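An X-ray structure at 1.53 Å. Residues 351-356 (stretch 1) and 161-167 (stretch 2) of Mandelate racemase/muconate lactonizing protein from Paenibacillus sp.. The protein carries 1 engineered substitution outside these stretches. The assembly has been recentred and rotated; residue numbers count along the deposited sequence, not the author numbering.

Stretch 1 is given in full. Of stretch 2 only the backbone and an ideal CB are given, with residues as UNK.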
# COMPACT_ATOMS: atom_id res chain seq x y z
N ARG A 351 -3.03 15.82 -0.35
CA ARG A 351 -3.69 16.08 -1.62
C ARG A 351 -2.98 15.37 -2.77
O ARG A 351 -1.79 15.05 -2.68
CB ARG A 351 -3.81 17.58 -1.88
CG ARG A 351 -2.48 18.30 -1.92
CD ARG A 351 -2.66 19.82 -2.11
NE ARG A 351 -1.39 20.44 -2.42
CZ ARG A 351 -0.91 20.59 -3.65
NH1 ARG A 351 -1.63 20.17 -4.69
NH2 ARG A 351 0.27 21.16 -3.85
N ILE A 352 -3.73 15.10 -3.84
CA ILE A 352 -3.19 14.48 -5.05
C ILE A 352 -3.10 15.52 -6.17
O ILE A 352 -4.05 16.27 -6.42
CB ILE A 352 -4.07 13.32 -5.58
CG1 ILE A 352 -4.41 12.31 -4.48
CG2 ILE A 352 -3.40 12.66 -6.79
CD1 ILE A 352 -3.20 11.74 -3.78
N GLU A 353 -1.96 15.56 -6.85
CA GLU A 353 -1.79 16.47 -7.97
C GLU A 353 -0.76 15.88 -8.92
O GLU A 353 0.31 15.46 -8.50
CB GLU A 353 -1.37 17.87 -7.48
CG GLU A 353 -1.16 18.89 -8.59
CD GLU A 353 -0.59 20.22 -8.08
OE1 GLU A 353 -0.98 20.67 -6.99
OE2 GLU A 353 0.25 20.82 -8.78
N ASN A 354 -1.11 15.82 -10.20
CA ASN A 354 -0.16 15.37 -11.21
C ASN A 354 0.54 14.05 -10.90
O ASN A 354 1.75 13.91 -11.09
CB ASN A 354 0.85 16.47 -11.51
CG ASN A 354 0.21 17.67 -12.19
OD1 ASN A 354 -0.65 17.51 -13.06
ND2 ASN A 354 0.63 18.87 -11.80
N GLY A 355 -0.23 13.09 -10.39
CA GLY A 355 0.29 11.74 -10.21
C GLY A 355 1.18 11.59 -8.99
O GLY A 355 1.98 10.67 -8.93
N GLU A 356 1.03 12.51 -8.04
CA GLU A 356 1.79 12.48 -6.79
C GLU A 356 0.90 12.81 -5.61
O GLU A 356 -0.04 13.63 -5.70
CB GLU A 356 2.94 13.50 -6.83
CG GLU A 356 3.89 13.34 -8.02
CD GLU A 356 4.97 14.42 -8.08
OE1 GLU A 356 4.62 15.62 -8.05
OE2 GLU A 356 6.17 14.07 -8.14
N UNK A 161 -9.13 13.15 -13.39
CA UNK A 161 -9.67 14.44 -12.97
C UNK A 161 -9.40 14.75 -11.50
O UNK A 161 -9.43 15.89 -11.09
CB UNK A 161 -11.18 14.48 -13.23
N UNK A 162 -9.14 13.71 -10.70
CA UNK A 162 -8.76 13.91 -9.31
C UNK A 162 -7.24 13.86 -9.08
O UNK A 162 -6.78 13.65 -7.96
CB UNK A 162 -9.44 12.85 -8.44
N UNK A 163 -6.47 14.06 -10.15
CA UNK A 163 -5.03 14.19 -10.05
C UNK A 163 -4.22 12.95 -10.35
O UNK A 163 -2.99 13.01 -10.29
CB UNK A 163 -4.68 14.67 -8.64
N UNK A 164 -4.87 11.84 -10.68
CA UNK A 164 -4.12 10.60 -10.95
C UNK A 164 -3.54 10.64 -12.37
O UNK A 164 -4.21 11.11 -13.30
CB UNK A 164 -5.02 9.37 -10.78
N UNK A 165 -2.30 10.17 -12.53
CA UNK A 165 -1.66 10.12 -13.85
C UNK A 165 -1.18 8.71 -14.22
O UNK A 165 -0.87 8.43 -15.38
CB UNK A 165 -0.48 11.09 -13.89
N UNK A 166 -1.11 7.85 -13.21
CA UNK A 166 -0.61 6.48 -13.37
C UNK A 166 -1.66 5.52 -12.89
O UNK A 166 -2.37 5.80 -11.91
CB UNK A 166 0.70 6.27 -12.61
N UNK A 167 -1.75 4.37 -13.55
CA UNK A 167 -2.90 3.49 -13.36
C UNK A 167 -2.52 2.03 -13.31
O UNK A 167 -1.76 1.56 -14.15
CB UNK A 167 -3.92 3.71 -14.48

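Stretch 1 is a strand, 351-353, that runs into a type I' turn from Glu 353 to Glu 356. Stretch 2 passes alongside without regular structure.

Position 161 lies beyond reach of stretch 1. Nothing there selects a side chain, and many would fit. It is Ala 161.

At position 162 the CB points sideways, with no atom of stretch 1 within 5.5 Å of it. The backbone does the touching: the carbonyl O of 162 lies 3.6 Å from Ile 352 CB. A long polar or charged side chain would suit the open space. The residue is Lys 162, whose end leads away and whose NZ is hydrogen-bonded elsewhere in the structure.

Position 163 points its CB straight at stretch 1. Phi is 99° and psi -1°, which would jam a CB against the carbonyl O of 162. An ideal CB would also sit 2.8 Å from Ile 352 O, a clash. Both arguments call for glycine, and the residue is Gly 163. Its carbonyl accepts a direct hydrogen bond from stretch 1, Gly 355 N to Gly 163 O, 2.8 Å at 151°.

At position 164 the CB points away, 5.4 Å from Ile 352 CG2. A short side chain would leave that methyl alone; a longer one, polar or not, could fold back to it. Gln 164 does so. With chi1 and chi2 both m, its NE2 comes 3.7 Å from Ile 352 CG2.

Position 165 points toward the turn, its ideal CB 3.8 Å from Gly 355 CA. An ideal CB on Gly 355 would clash with the CB here, so close packing depends on that glycine. Aliphatic side chains could cover the turn, and a longer one with a donor could approach Asn 354 OD1. The residue is Arg 165. Its CG packs 3.5 Å from Gly 355 N, and NH2 lies 3.5 Å from Asn 354 OD1. NH1 turns back to Gln 164 O, a 2.9 Å hydrogen bond.

At position 166 the CB points sideways, but the carbonyls of Asn 354 and Gly 355 invite a polar group, directly or through water. His 166 fits. Its ring edge faces Gly 355 O, 3.7 Å from CD2. NE2 bonds two waters, each at 3.0 Å; one donates to Gly 355 O and the other to Asn 354 O.

Position 167 is out of reach, so stretch 1 sets no preference. It is Phe 167.

Stretch 2 161-167: AKGQRHF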
# COMPACT_ATOMS: atom_id res chain seq x y z
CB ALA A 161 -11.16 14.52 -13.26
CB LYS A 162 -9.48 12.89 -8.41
CG LYS A 162 -11.01 13.03 -8.44
CD LYS A 162 -11.69 12.10 -7.43
CE LYS A 162 -11.70 10.65 -7.91
NZ LYS A 162 -12.57 9.79 -7.02
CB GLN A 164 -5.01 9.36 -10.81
CG GLN A 164 -5.57 9.13 -9.39
CD GLN A 164 -4.49 8.83 -8.36
OE1 GLN A 164 -3.44 8.27 -8.67
NE2 GLN A 164 -4.76 9.21 -7.11
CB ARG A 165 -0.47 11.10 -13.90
CG ARG A 165 -0.89 12.57 -13.76
CD ARG A 165 -1.71 13.04 -14.97
NE ARG A 165 -2.13 14.44 -14.87
CZ ARG A 165 -3.30 14.84 -14.37
NH1 ARG A 165 -4.18 13.96 -13.89
NH2 ARG A 165 -3.60 16.14 -14.35
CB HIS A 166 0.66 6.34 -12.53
CG HIS A 166 1.61 7.47 -12.73
ND1 HIS A 166 2.17 7.76 -13.95
CD2 HIS A 166 2.06 8.42 -11.87
CE1 HIS A 166 2.94 8.83 -13.84
NE2 HIS A 166 2.90 9.24 -12.59
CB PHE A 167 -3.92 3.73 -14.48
CG PHE A 167 -4.42 5.14 -14.55
CD1 PHE A 167 -3.76 6.08 -15.33
CD2 PHE A 167 -5.53 5.54 -13.81
CE1 PHE A 167 -4.21 7.43 -15.39
CE2 PHE A 167 -5.99 6.87 -13.86
CZ PHE A 167 -5.33 7.81 -14.65
O HOH W 1 4.38 10.41 -10.31
O HOH W 2 3.45 12.16 -12.51
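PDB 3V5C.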